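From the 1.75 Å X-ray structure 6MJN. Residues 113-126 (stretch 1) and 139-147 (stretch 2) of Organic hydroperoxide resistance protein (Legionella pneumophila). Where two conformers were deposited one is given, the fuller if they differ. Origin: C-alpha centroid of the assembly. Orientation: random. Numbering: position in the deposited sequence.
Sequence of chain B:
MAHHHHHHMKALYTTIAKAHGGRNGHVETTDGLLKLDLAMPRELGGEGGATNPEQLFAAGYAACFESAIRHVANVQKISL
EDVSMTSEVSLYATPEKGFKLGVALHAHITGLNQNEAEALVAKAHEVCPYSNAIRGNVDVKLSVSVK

Stretch 1, residues 113-126: NQNEAEALVAKAHE
Stretch 2, residues 139-147: DVKLSVSVK

At the apolar centre, Val-144 (chi1 p) places CG2 3.7 Å from Ala-117 CB and 4.0 Å from Val-121 CG2. Ala-117 CB also lies 3.4 Å from Val-146 CG1 (chi1 m). One turn on, Val-121 CG1 (chi1 t) meets Leu-142 CD1 at 4.0 Å. These contacts join the helix that begins at Gln-114 to the strand running to Val-146, roughly antiparallel: the N-to-C directions differ by 141°, the axes approach to 8.1 Å, and 493 Å² is buried, both sides summed. Helical phi/psi values lie near -63/-41; the strand is extended, from -120/122 at Val-140 to -119/161 at Val-146. Strand alternation points the CA-to-CB bonds of Val-140, Leu-142, Val-144 and Val-146 toward the helix, and those of Lys-141, Ser-143 and Ser-145 away. The nearest CA pairs give the register: Gln-114 CA to Val-146 CA is 6.0 Å, and Glu-118 CA to Val-144 CA is 6.3 Å.

Leu-142 (m, t) also sets CD2 over one face of the His-125 ring, 4.2 Å from its centroid and 11° off the normal, a CH-pi contact. His-125 (chi1 t, chi2 43°) brings CE1 to 4.0 Å from Val-140 CG1 (chi1 t); a water lies 3.1 Å from His-125 NE2 and donates a weak bond to Val-140 O (3.4 Å).

At the other end, Gln-114 (t, p, chi3 26°) starts sideways but its end comes nearer. Its NE2 donates almost linearly to Val-144 O (2.9 Å, 177°) and to Glu-118 OE2 (2.9 Å), using both amide hydrogens. Gln-114 OE1 accepts from a water (2.9 Å) that in turn accepts from Val-146 N (2.9 Å). Glu-118 (m, t) lays CG 3.3 Å from Val-144 CG1. Asn-113 (chi1 p) caps the helix, OD1 accepting from Glu-116 N (2.9 Å), while Asn-113 N donates to Glu-116 OE1 (2.9 Å).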

ATOM      1  N   ASN B 113       6.590 -29.348   5.322  1.00 35.25           N
ATOM      2  CA  ASN B 113       7.333 -29.766   4.142  1.00 34.18           C
ATOM      3  C   ASN B 113       6.983 -28.816   2.983  1.00 30.15           C
ATOM      4  O   ASN B 113       6.091 -27.956   3.090  1.00 33.47           O
ATOM      5  CB  ASN B 113       7.111 -31.270   3.845  1.00 35.04           C
ATOM      6  CG  ASN B 113       5.675 -31.623   3.426  1.00 39.63           C
ATOM      7  OD1 ASN B 113       5.092 -30.999   2.540  1.00 37.61           O
ATOM      8  ND2 ASN B 113       5.123 -32.669   4.050  1.00 43.46           N
ATOM      9  N   GLN B 114       7.760 -28.900   1.900  1.00 31.66           N
ATOM     10  CA  GLN B 114       7.628 -27.919   0.819  1.00 31.01           C
ATOM     11  C   GLN B 114       6.208 -27.897   0.247  1.00 37.20           C
ATOM     12  O   GLN B 114       5.635 -26.822   0.016  1.00 34.78           O
ATOM     13  CB  GLN B 114       8.641 -28.224  -0.288  1.00 34.70           C
ATOM     14  CG  GLN B 114       8.565 -27.279  -1.489  1.00 35.41           C
ATOM     15  CD  GLN B 114       9.076 -25.891  -1.172  1.00 45.60           C
ATOM     16  OE1 GLN B 114       9.903 -25.717  -0.283  1.00 38.98           O
ATOM     17  NE2 GLN B 114       8.574 -24.887  -1.901  1.00 46.43           N
ATOM     18  N   ASN B 115       5.612 -29.068   0.032  1.00 34.10           N
ATOM     19  CA  ASN B 115       4.270 -29.103  -0.558  1.00 41.20           C
ATOM     20  C   ASN B 115       3.226 -28.502   0.383  1.00 37.54           C
ATOM     21  O   ASN B 115       2.392 -27.690  -0.039  1.00 37.10           O
ATOM     22  CB  ASN B 115       3.903 -30.537  -0.949  1.00 48.14           C
ATOM     23  CG  ASN B 115       4.619 -31.000  -2.210  1.00 61.74           C
ATOM     24  OD1 ASN B 115       5.133 -30.188  -2.981  1.00 71.09           O
ATOM     25  ND2 ASN B 115       4.650 -32.309  -2.426  1.00 60.92           N
ATOM     26  N   GLU B 116       3.259 -28.886   1.666  1.00 36.22           N
ATOM     27  CA  GLU B 116       2.389 -28.275   2.670  1.00 35.58           C
ATOM     28  C   GLU B 116       2.505 -26.762   2.669  1.00 40.12           C
ATOM     29  O   GLU B 116       1.498 -26.051   2.785  1.00 35.64           O
ATOM     30  CB  GLU B 116       2.733 -28.793   4.069  1.00 36.61           C
ATOM     31  CG  GLU B 116       2.319 -30.224   4.341  1.00 39.44           C
ATOM     32  CD  GLU B 116       2.880 -30.759   5.666  1.00 54.12           C
ATOM     33  OE1 GLU B 116       3.908 -30.227   6.158  1.00 41.31           O
ATOM     34  OE2 GLU B 116       2.290 -31.714   6.213  1.00 67.22           O
ATOM     35  N   ALA B 117       3.731 -26.250   2.581  1.00 35.30           N
ATOM     36  CA  ALA B 117       3.934 -24.808   2.601  1.00 36.79           C
ATOM     37  C   ALA B 117       3.352 -24.155   1.353  1.00 32.71           C
ATOM     38  O   ALA B 117       2.764 -23.073   1.433  1.00 36.19           O
ATOM     39  CB  ALA B 117       5.423 -24.490   2.730  1.00 32.63           C
ATOM     40  N   GLU B 118       3.502 -24.799   0.193  1.00 31.24           N
ATOM     41  CA  GLU B 118       2.957 -24.234  -1.041  1.00 32.64           C
ATOM     42  C   GLU B 118       1.441 -24.130  -0.975  1.00 44.29           C
ATOM     43  O   GLU B 118       0.861 -23.144  -1.446  1.00 36.62           O
ATOM     44  CB  GLU B 118       3.402 -25.061  -2.247  1.00 36.07           C
ATOM     45  CG  GLU B 118       4.906 -24.988  -2.409  1.00 37.81           C
ATOM     46  CD  GLU B 118       5.472 -25.771  -3.555  1.00 52.60           C
ATOM     47  OE1 GLU B 118       4.836 -26.746  -4.014  1.00 64.70           O
ATOM     48  OE2 GLU B 118       6.588 -25.407  -3.974  1.00 58.26           O
ATOM     49  N   ALA B 119       0.779 -25.132  -0.393  1.00 39.33           N
ATOM     50  CA  ALA B 119      -0.677 -25.071  -0.269  1.00 44.21           C
ATOM     51  C   ALA B 119      -1.111 -23.998   0.726  1.00 42.33           C
ATOM     52  O   ALA B 119      -2.142 -23.336   0.533  1.00 37.57           O
ATOM     53  CB  ALA B 119      -1.222 -26.439   0.142  1.00 42.72           C
ATOM     54  N   LEU B 120      -0.359 -23.832   1.816  1.00 36.17           N
ATOM     55  CA  LEU B 120      -0.717 -22.829   2.811  1.00 39.60           C
ATOM     56  C   LEU B 120      -0.601 -21.425   2.234  1.00 36.71           C
ATOM     57  O   LEU B 120      -1.494 -20.587   2.431  1.00 38.22           O
ATOM     58  CB  LEU B 120       0.176 -22.998   4.043  1.00 37.68           C
ATOM     59  CG  LEU B 120       0.256 -21.885   5.086  1.00 42.61           C
ATOM     60  CD1 LEU B 120      -1.114 -21.506   5.623  1.00 47.15           C
ATOM     61  CD2 LEU B 120       1.145 -22.358   6.217  1.00 44.81           C
ATOM     62  N   VAL B 121       0.492 -21.155   1.519  1.00 33.98           N
ATOM     63  CA  VAL B 121       0.688 -19.848   0.899  1.00 31.09           C
ATOM     64  C   VAL B 121      -0.412 -19.568  -0.114  1.00 36.74           C
ATOM     65  O   VAL B 121      -0.926 -18.444  -0.196  1.00 33.64           O
ATOM     66  CB  VAL B 121       2.098 -19.782   0.278  1.00 31.40           C
ATOM     67  CG1 VAL B 121       2.211 -18.647  -0.761  1.00 37.40           C
ATOM     68  CG2 VAL B 121       3.125 -19.652   1.399  1.00 31.97           C
ATOM     69  N   ALA B 122      -0.812 -20.585  -0.886  1.00 32.52           N
ATOM     70  CA  ALA B 122      -1.885 -20.384  -1.858  1.00 38.50           C
ATOM     71  C   ALA B 122      -3.179 -19.958  -1.176  1.00 42.43           C
ATOM     72  O   ALA B 122      -3.900 -19.091  -1.685  1.00 40.57           O
ATOM     73  CB  ALA B 122      -2.112 -21.654  -2.677  1.00 40.83           C
ATOM     74  N   LYS B 123      -3.504 -20.578  -0.037  1.00 40.74           N
ATOM     75  CA  LYS B 123      -4.715 -20.209   0.690  1.00 40.83           C
ATOM     76  C   LYS B 123      -4.604 -18.809   1.271  1.00 37.22           C
ATOM     77  O   LYS B 123      -5.585 -18.052   1.267  1.00 41.20           O
ATOM     78  CB  LYS B 123      -4.990 -21.216   1.807  1.00 46.32           C
ATOM     79  CG  LYS B 123      -5.383 -22.596   1.342  1.00 50.43           C
ATOM     80  CD  LYS B 123      -5.800 -23.446   2.539  1.00 59.44           C
ATOM     81  CE  LYS B 123      -5.889 -24.928   2.198  1.00 65.45           C
ATOM     82  NZ  LYS B 123      -4.543 -25.502   1.978  1.00 69.26           N
ATOM     83  N   ALA B 124      -3.421 -18.452   1.785  1.00 32.51           N
ATOM     84  CA  ALA B 124      -3.226 -17.115   2.332  1.00 40.83           C
ATOM     85  C   ALA B 124      -3.449 -16.049   1.267  1.00 42.17           C
ATOM     86  O   ALA B 124      -4.050 -15.010   1.545  1.00 36.48           O
ATOM     87  CB  ALA B 124      -1.829 -16.996   2.941  1.00 35.84           C
ATOM     88  N   HIS B 125      -2.980 -16.300   0.039  1.00 35.49           N
ATOM     89  CA  HIS B 125      -3.153 -15.364  -1.075  1.00 36.90           C
ATOM     90  C   HIS B 125      -4.627 -15.059  -1.344  1.00 44.36           C
ATOM     91  O   HIS B 125      -4.951 -13.989  -1.870  1.00 43.30           O
ATOM     92  CB  HIS B 125      -2.467 -15.957  -2.319  1.00 36.71           C
ATOM     93  CG  HIS B 125      -2.306 -15.017  -3.479  1.00 41.70           C
ATOM     94  ND1 HIS B 125      -1.896 -13.707  -3.345  1.00 34.35           N
ATOM     95  CD2 HIS B 125      -2.444 -15.232  -4.811  1.00 45.46           C
ATOM     96  CE1 HIS B 125      -1.806 -13.151  -4.539  1.00 36.70           C
ATOM     97  NE2 HIS B 125      -2.142 -14.051  -5.447  1.00 47.52           N
ATOM     98  N   GLU B 126      -5.534 -15.977  -0.996  1.00 40.35           N
ATOM     99  CA  GLU B 126      -6.956 -15.720  -1.186  1.00 42.93           C
ATOM    100  C   GLU B 126      -7.580 -14.915  -0.055  1.00 41.63           C
ATOM    101  O   GLU B 126      -8.717 -14.454  -0.207  1.00 45.88           O
ATOM    102  CB  GLU B 126      -7.713 -17.045  -1.326  1.00 53.78           C
ATOM    103  CG  GLU B 126      -7.072 -18.046  -2.271  1.00 60.19           C
ATOM    104  CD  GLU B 126      -7.887 -19.322  -2.408  1.00 82.53           C
ATOM    105  OE1 GLU B 126      -9.134 -19.239  -2.444  1.00 93.50           O
ATOM    106  OE2 GLU B 126      -7.280 -20.411  -2.475  1.00 87.04           O
ATOM    107  N   ASP B 139       0.013  -8.463 -11.663  1.00 37.75           N
ATOM    108  CA  ASP B 139       0.616  -9.782 -11.686  1.00 41.37           C
ATOM    109  C   ASP B 139       1.394  -9.983 -10.390  1.00 51.63           C
ATOM    110  O   ASP B 139       2.261  -9.168 -10.052  1.00 48.22           O
ATOM    111  CB  ASP B 139       1.529  -9.901 -12.902  1.00 58.78           C
ATOM    112  CG  ASP B 139       1.737 -11.335 -13.337  1.00 83.44           C
ATOM    113  OD1 ASP B 139       2.487 -12.065 -12.657  1.00 92.57           O
ATOM    114  OD2 ASP B 139       1.136 -11.730 -14.358  1.00 91.33           O
ATOM    115  N   VAL B 140       1.081 -11.051  -9.654  1.00 42.09           N
ATOM    116  CA  VAL B 140       1.772 -11.368  -8.411  1.00 34.12           C
ATOM    117  C   VAL B 140       2.405 -12.740  -8.576  1.00 33.75           C
ATOM    118  O   VAL B 140       1.706 -13.721  -8.864  1.00 38.75           O
ATOM    119  CB  VAL B 140       0.835 -11.331  -7.187  1.00 35.74           C
ATOM    120  CG1 VAL B 140       1.626 -11.644  -5.911  1.00 33.46           C
ATOM    121  CG2 VAL B 140       0.138  -9.970  -7.075  1.00 32.44           C
ATOM    122  N   LYS B 141       3.724 -12.811  -8.415  1.00 32.22           N
ATOM    123  CA  LYS B 141       4.444 -14.081  -8.474  1.00 32.79           C
ATOM    124  C   LYS B 141       4.730 -14.531  -7.045  1.00 31.65           C
ATOM    125  O   LYS B 141       5.243 -13.743  -6.239  1.00 37.56           O
ATOM    126  CB  LYS B 141       5.746 -13.936  -9.268  1.00 43.64           C
ATOM    127  N   LEU B 142       4.370 -15.779  -6.719  1.00 32.05           N
ATOM    128  CA  LEU B 142       4.555 -16.335  -5.379  1.00 32.42           C
ATOM    129  C   LEU B 142       5.627 -17.414  -5.380  1.00 35.59           C
ATOM    130  O   LEU B 142       5.655 -18.275  -6.262  1.00 43.34           O
ATOM    131  CB  LEU B 142       3.271 -16.980  -4.839  1.00 41.20           C
ATOM    132  CG  LEU B 142       1.931 -16.270  -4.807  1.00 51.56           C
ATOM    133  CD1 LEU B 142       0.879 -17.269  -4.314  1.00 54.96           C
ATOM    134  CD2 LEU B 142       1.991 -15.061  -3.909  1.00 47.45           C
ATOM    135  N   SER B 143       6.485 -17.395  -4.366  1.00 32.47           N
ATOM    136  CA  SER B 143       7.400 -18.508  -4.159  1.00 33.09           C
ATOM    137  C   SER B 143       7.468 -18.784  -2.670  1.00 31.85           C
ATOM    138  O   SER B 143       7.155 -17.920  -1.838  1.00 33.52           O
ATOM    139  CB  SER B 143       8.790 -18.224  -4.726  1.00 37.75           C
ATOM    140  OG  SER B 143       9.399 -17.121  -4.072  1.00 43.04           O
ATOM    141  N   VAL B 144       7.864 -20.001  -2.316  1.00 32.53           N
ATOM    142  CA  VAL B 144       7.936 -20.355  -0.910  0.50 37.23           C
ATOM    143  C   VAL B 144       9.130 -21.266  -0.685  1.00 41.00           C
ATOM    144  O   VAL B 144       9.463 -22.118  -1.515  1.00 37.68           O
ATOM    145  CB  VAL B 144       6.620 -20.997  -0.423  0.50 43.55           C
ATOM    146  CG1 VAL B 144       6.276 -22.159  -1.286  0.50 43.00           C
ATOM    147  CG2 VAL B 144       6.723 -21.412   1.040  0.50 44.95           C
ATOM    148  N   SER B 145       9.814 -21.028   0.428  1.00 35.48           N
ATOM    149  CA  SER B 145      10.934 -21.852   0.852  1.00 40.17           C
ATOM    150  C   SER B 145      10.638 -22.350   2.255  1.00 40.74           C
ATOM    151  O   SER B 145       9.949 -21.677   3.033  1.00 39.37           O
ATOM    152  CB  SER B 145      12.240 -21.061   0.842  1.00 48.70           C
ATOM    153  OG  SER B 145      12.545 -20.629  -0.469  1.00 60.84           O
ATOM    154  N   VAL B 146      11.130 -23.543   2.572  1.00 39.87           N
ATOM    155  CA  VAL B 146      10.963 -24.077   3.909  1.00 42.22           C
ATOM    156  C   VAL B 146      12.352 -24.291   4.493  1.00 58.44           C
ATOM    157  O   VAL B 146      13.356 -24.328   3.778  1.00 53.87           O
ATOM    158  CB  VAL B 146      10.125 -25.378   3.938  1.00 42.13           C
ATOM    159  CG1 VAL B 146       8.692 -25.077   3.489  1.00 40.83           C
ATOM    160  CG2 VAL B 146      10.739 -26.441   3.046  1.00 41.14           C
ATOM    161  N   LYS B 147      12.405 -24.401   5.813  1.00 64.34           N
ATOM    162  CA  LYS B 147      13.679 -24.569   6.501  1.00 78.46           C
ATOM    163  C   LYS B 147      13.443 -25.081   7.913  1.00 99.92           C
ATOM    164  O   LYS B 147      12.309 -25.397   8.274  1.00106.59           O
ATOM    165  CB  LYS B 147      14.465 -23.259   6.529  1.00 66.93           C
ATOM    166  OXT LYS B 147      14.373 -25.198   8.714  1.00109.98           O
TER
HETATM  167  O   HOH W   1      12.514 -24.757   0.388  1.00 42.90           O
HETATM  168  O   HOH W   2      -1.649 -13.662  -8.473  1.00 61.14           O